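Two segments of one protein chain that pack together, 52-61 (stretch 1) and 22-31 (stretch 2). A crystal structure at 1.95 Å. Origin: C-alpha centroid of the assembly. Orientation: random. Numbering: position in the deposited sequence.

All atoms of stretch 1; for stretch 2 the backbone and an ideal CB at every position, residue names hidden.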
# COMPACT_ATOMS: atom_id res chain seq x y z
N TYR A 52 7.16 22.46 3.06
CA TYR A 52 6.45 22.08 1.84
C TYR A 52 4.97 22.01 2.22
O TYR A 52 4.65 21.75 3.38
CB TYR A 52 6.97 20.74 1.27
CG TYR A 52 7.20 19.63 2.28
CD1 TYR A 52 6.22 18.66 2.52
CD2 TYR A 52 8.40 19.55 2.99
CE1 TYR A 52 6.43 17.63 3.44
CE2 TYR A 52 8.62 18.54 3.91
CZ TYR A 52 7.63 17.58 4.14
OH TYR A 52 7.85 16.61 5.07
N LYS A 53 4.08 22.28 1.27
CA LYS A 53 2.63 22.31 1.53
C LYS A 53 2.07 21.06 2.22
O LYS A 53 1.16 21.17 3.06
CB LYS A 53 1.86 22.56 0.23
CG LYS A 53 1.92 24.00 -0.30
CD LYS A 53 1.40 24.09 -1.75
CE LYS A 53 0.01 23.46 -1.90
NZ LYS A 53 -0.43 23.43 -3.34
N GLU A 54 2.60 19.88 1.89
CA GLU A 54 2.11 18.63 2.48
C GLU A 54 2.37 18.54 3.97
O GLU A 54 1.70 17.78 4.69
CB GLU A 54 2.75 17.42 1.79
CG GLU A 54 2.27 17.15 0.37
CD GLU A 54 2.81 18.14 -0.64
OE1 GLU A 54 3.76 18.88 -0.33
OE2 GLU A 54 2.28 18.15 -1.77
N ALA A 55 3.36 19.28 4.46
CA ALA A 55 3.66 19.25 5.88
C ALA A 55 2.43 19.77 6.65
O ALA A 55 2.20 19.39 7.79
CB ALA A 55 4.91 20.10 6.19
N VAL A 56 1.64 20.64 6.02
CA VAL A 56 0.43 21.14 6.68
C VAL A 56 -0.54 19.97 6.82
O VAL A 56 -1.11 19.73 7.90
CB VAL A 56 -0.27 22.28 5.87
CG1 VAL A 56 -1.60 22.64 6.53
CG2 VAL A 56 0.63 23.53 5.81
N LEU A 57 -0.74 19.22 5.73
CA LEU A 57 -1.66 18.08 5.77
C LEU A 57 -1.20 17.03 6.78
O LEU A 57 -2.03 16.39 7.44
CB LEU A 57 -1.78 17.46 4.37
CG LEU A 57 -2.27 18.39 3.25
CD1 LEU A 57 -2.19 17.64 1.92
CD2 LEU A 57 -3.71 18.87 3.53
N LEU A 58 0.11 16.83 6.92
CA LEU A 58 0.59 15.85 7.88
C LEU A 58 0.20 16.28 9.29
O LEU A 58 -0.15 15.45 10.11
CB LEU A 58 2.10 15.69 7.80
CG LEU A 58 2.58 15.04 6.49
CD1 LEU A 58 4.09 14.96 6.53
CD2 LEU A 58 1.96 13.65 6.31
N ASP A 59 0.29 17.58 9.56
CA ASP A 59 -0.10 18.08 10.88
C ASP A 59 -1.57 17.73 11.15
O ASP A 59 -1.93 17.32 12.25
CB ASP A 59 0.09 19.60 10.96
CG ASP A 59 1.39 19.99 11.67
OD1 ASP A 59 2.27 19.11 11.85
OD2 ASP A 59 1.53 21.18 12.04
N TYR A 60 -2.41 17.90 10.13
CA TYR A 60 -3.85 17.58 10.26
C TYR A 60 -4.01 16.09 10.50
O TYR A 60 -4.74 15.67 11.40
CB TYR A 60 -4.61 17.97 9.00
CG TYR A 60 -6.11 17.73 9.08
CD1 TYR A 60 -6.84 17.38 7.95
CD2 TYR A 60 -6.81 17.90 10.28
CE1 TYR A 60 -8.23 17.19 8.00
CE2 TYR A 60 -8.19 17.71 10.35
CZ TYR A 60 -8.89 17.36 9.21
OH TYR A 60 -10.26 17.19 9.27
N GLY A 61 -3.34 15.29 9.68
CA GLY A 61 -3.42 13.84 9.85
C GLY A 61 -3.02 13.41 11.25
O GLY A 61 -3.65 12.52 11.84
N UNK A 22 -7.24 25.38 1.61
CA UNK A 22 -7.25 24.04 1.01
C UNK A 22 -8.70 23.55 0.88
O UNK A 22 -9.11 22.99 -0.15
CB UNK A 22 -6.42 23.06 1.85
N UNK A 23 -9.47 23.76 1.94
CA UNK A 23 -10.87 23.33 1.93
C UNK A 23 -11.71 24.07 0.91
O UNK A 23 -12.45 23.45 0.15
CB UNK A 23 -11.48 23.52 3.32
N UNK A 24 -11.60 25.39 0.90
CA UNK A 24 -12.39 26.22 -0.01
C UNK A 24 -11.94 26.27 -1.47
O UNK A 24 -12.77 26.47 -2.36
CB UNK A 24 -12.40 27.65 0.53
N UNK A 25 -10.65 26.11 -1.71
CA UNK A 25 -10.14 26.23 -3.08
C UNK A 25 -9.36 25.04 -3.61
O UNK A 25 -9.03 25.00 -4.80
CB UNK A 25 -9.24 27.47 -3.17
N UNK A 26 -9.07 24.07 -2.76
CA UNK A 26 -8.33 22.91 -3.21
C UNK A 26 -6.88 22.97 -2.75
O UNK A 26 -6.28 24.06 -2.69
CB UNK A 26 -8.40 22.80 -4.73
N UNK A 27 -6.32 21.81 -2.42
CA UNK A 27 -4.94 21.73 -1.95
C UNK A 27 -3.92 22.12 -3.01
O UNK A 27 -3.07 23.00 -2.79
CB UNK A 27 -4.64 20.31 -1.46
N UNK A 28 -4.00 21.44 -4.15
CA UNK A 28 -3.08 21.67 -5.25
C UNK A 28 -3.16 23.09 -5.79
O UNK A 28 -2.14 23.66 -6.17
CB UNK A 28 -3.36 20.67 -6.38
N UNK A 29 -4.37 23.65 -5.82
CA UNK A 29 -4.60 25.00 -6.36
C UNK A 29 -4.13 26.15 -5.47
O UNK A 29 -3.93 27.28 -5.93
CB UNK A 29 -6.09 25.18 -6.63
N UNK A 30 -3.98 25.87 -4.18
CA UNK A 30 -3.55 26.89 -3.22
C UNK A 30 -2.02 26.98 -3.13
O UNK A 30 -1.34 25.98 -2.97
CB UNK A 30 -4.14 26.59 -1.84
N UNK A 31 -1.49 28.20 -3.21
CA UNK A 31 -0.04 28.37 -3.15
C UNK A 31 0.49 28.91 -1.82
O UNK A 31 -0.25 29.45 -0.98
CB UNK A 31 0.40 29.31 -4.27

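Position 22 lies in a helix, and its CA-to-CB bond points toward stretch 1. The ideal CB is 5.3 Å from Leu 57 CD2, and Val 56 adds more apolar surface. A large apolar side chain would suit, aliphatic or aromatic. The residue is Phe 22. Its CE2 lies 3.7 Å from Val 56 CG1, and its CD2 lies 3.9 Å from Leu 57 CD2.

At position 23 CA-to-CB points sideways, and nothing of stretch 1 is near the CB. Only a long side chain could reach Tyr 60. The residue is Arg 23. Its NH1 comes to 3.4 Å from Tyr 60 OH, which sits near the guanidinium plane.

Positions 24 and 25 are out of reach of stretch 1, so many polar residues would do. They are Asn 24 and Arg 25.

Position 26 leaves the helix with phi 104° and psi 144°. A CB here would be jammed against the carbonyl O of the residue before, which calls for glycine. The residue is Gly 26. Its N bonds to Phe 22 O at 2.8 Å.

At position 27 CA-to-CB points sideways. The ideal CB is 5.0 Å from Leu 57 CD1. A long apolar side chain could fill this space, and a flat ring could also lie against the lysine. The residue is Phe 27. Leu 57 CD1 sits over one face, 3.6 Å from the ring centroid. Lys 53 covers the opposite face: its CE makes a CH-pi contact, and its NZ a cation-pi contact at 4.5 Å from the centroid. The same NZ donates to the backbone, 2.7 Å from Phe 27 O. Glu 54 OE2 lies at the ring edge, 3.5 Å from Phe 27 CE2.

Position 28 points away, although its ideal CB is 5.0 Å from Lys 53 NZ. A flexible polar or acidic side chain would suit. The residue is Gln 28. A water links it to the lysine: it donates to Gln 28 OE1 at 2.9 Å and accepts from Lys 53 NZ at 2.6 Å.

Position 29 points away from stretch 1 and suits a polar residue. It is Glu 29, which does not touch stretch 1.

Position 30 points sideways. Its carbonyl O accepts from Lys 53 NZ at 2.7 Å. The carbonyl O of Gly 26 lies close to the CB, so a short side chain with a donor, such as serine or threonine, would suit. The residue is Thr 30, whose OG1 donates to Gly 26 O at 2.8 Å and braces the turn.

Position 31 points away, so stretch 1 does not set the choice; many polar residues would do. It is Thr 31, at the N-cap position, whose side chain caps a backbone N just past the stretch.

Stretch 2 (22-31) FRNRGFQETT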
# COMPACT_ATOMS: atom_id res chain seq x y z
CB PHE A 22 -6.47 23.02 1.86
CG PHE A 22 -4.97 23.28 1.97
CD1 PHE A 22 -4.30 24.05 1.03
CD2 PHE A 22 -4.24 22.68 3.00
CE1 PHE A 22 -2.90 24.22 1.11
CE2 PHE A 22 -2.85 22.85 3.09
CZ PHE A 22 -2.19 23.62 2.14
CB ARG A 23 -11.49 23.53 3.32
CG ARG A 23 -11.13 22.45 4.32
CD ARG A 23 -11.75 22.70 5.70
NE ARG A 23 -11.55 21.55 6.57
CZ ARG A 23 -10.82 21.57 7.68
NH1 ARG A 23 -10.69 20.46 8.40
NH2 ARG A 23 -10.24 22.69 8.09
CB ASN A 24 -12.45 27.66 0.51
CG ASN A 24 -13.27 27.79 1.79
OD1 ASN A 24 -14.18 27.01 2.02
ND2 ASN A 24 -12.94 28.78 2.62
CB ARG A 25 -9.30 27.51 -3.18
CG ARG A 25 -10.10 28.78 -2.85
CD ARG A 25 -9.24 30.03 -2.76
NE ARG A 25 -8.61 30.37 -4.03
CZ ARG A 25 -7.76 31.37 -4.20
NH1 ARG A 25 -7.23 31.60 -5.40
NH2 ARG A 25 -7.42 32.15 -3.18
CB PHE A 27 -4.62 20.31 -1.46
CG PHE A 27 -3.20 20.14 -1.03
CD1 PHE A 27 -2.75 20.73 0.15
CD2 PHE A 27 -2.29 19.48 -1.85
CE1 PHE A 27 -1.39 20.67 0.50
CE2 PHE A 27 -0.94 19.41 -1.51
CZ PHE A 27 -0.49 20.01 -0.33
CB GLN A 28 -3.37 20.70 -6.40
CG GLN A 28 -3.13 19.23 -6.08
CD GLN A 28 -1.68 18.93 -5.73
OE1 GLN A 28 -0.75 19.55 -6.27
NE2 GLN A 28 -1.47 17.97 -4.84
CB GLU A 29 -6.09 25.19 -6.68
CG GLU A 29 -6.62 24.23 -7.74
CD GLU A 29 -7.25 22.97 -7.15
OE1 GLU A 29 -6.76 22.47 -6.12
OE2 GLU A 29 -8.24 22.48 -7.74
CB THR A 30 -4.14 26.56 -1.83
OG1 THR A 30 -5.57 26.63 -1.89
CG2 THR A 30 -3.62 27.53 -0.79
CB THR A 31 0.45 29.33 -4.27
OG1 THR A 31 0.19 30.69 -3.89
CG2 THR A 31 -0.27 29.02 -5.60
O HOH W 1 0.67 21.37 -4.52
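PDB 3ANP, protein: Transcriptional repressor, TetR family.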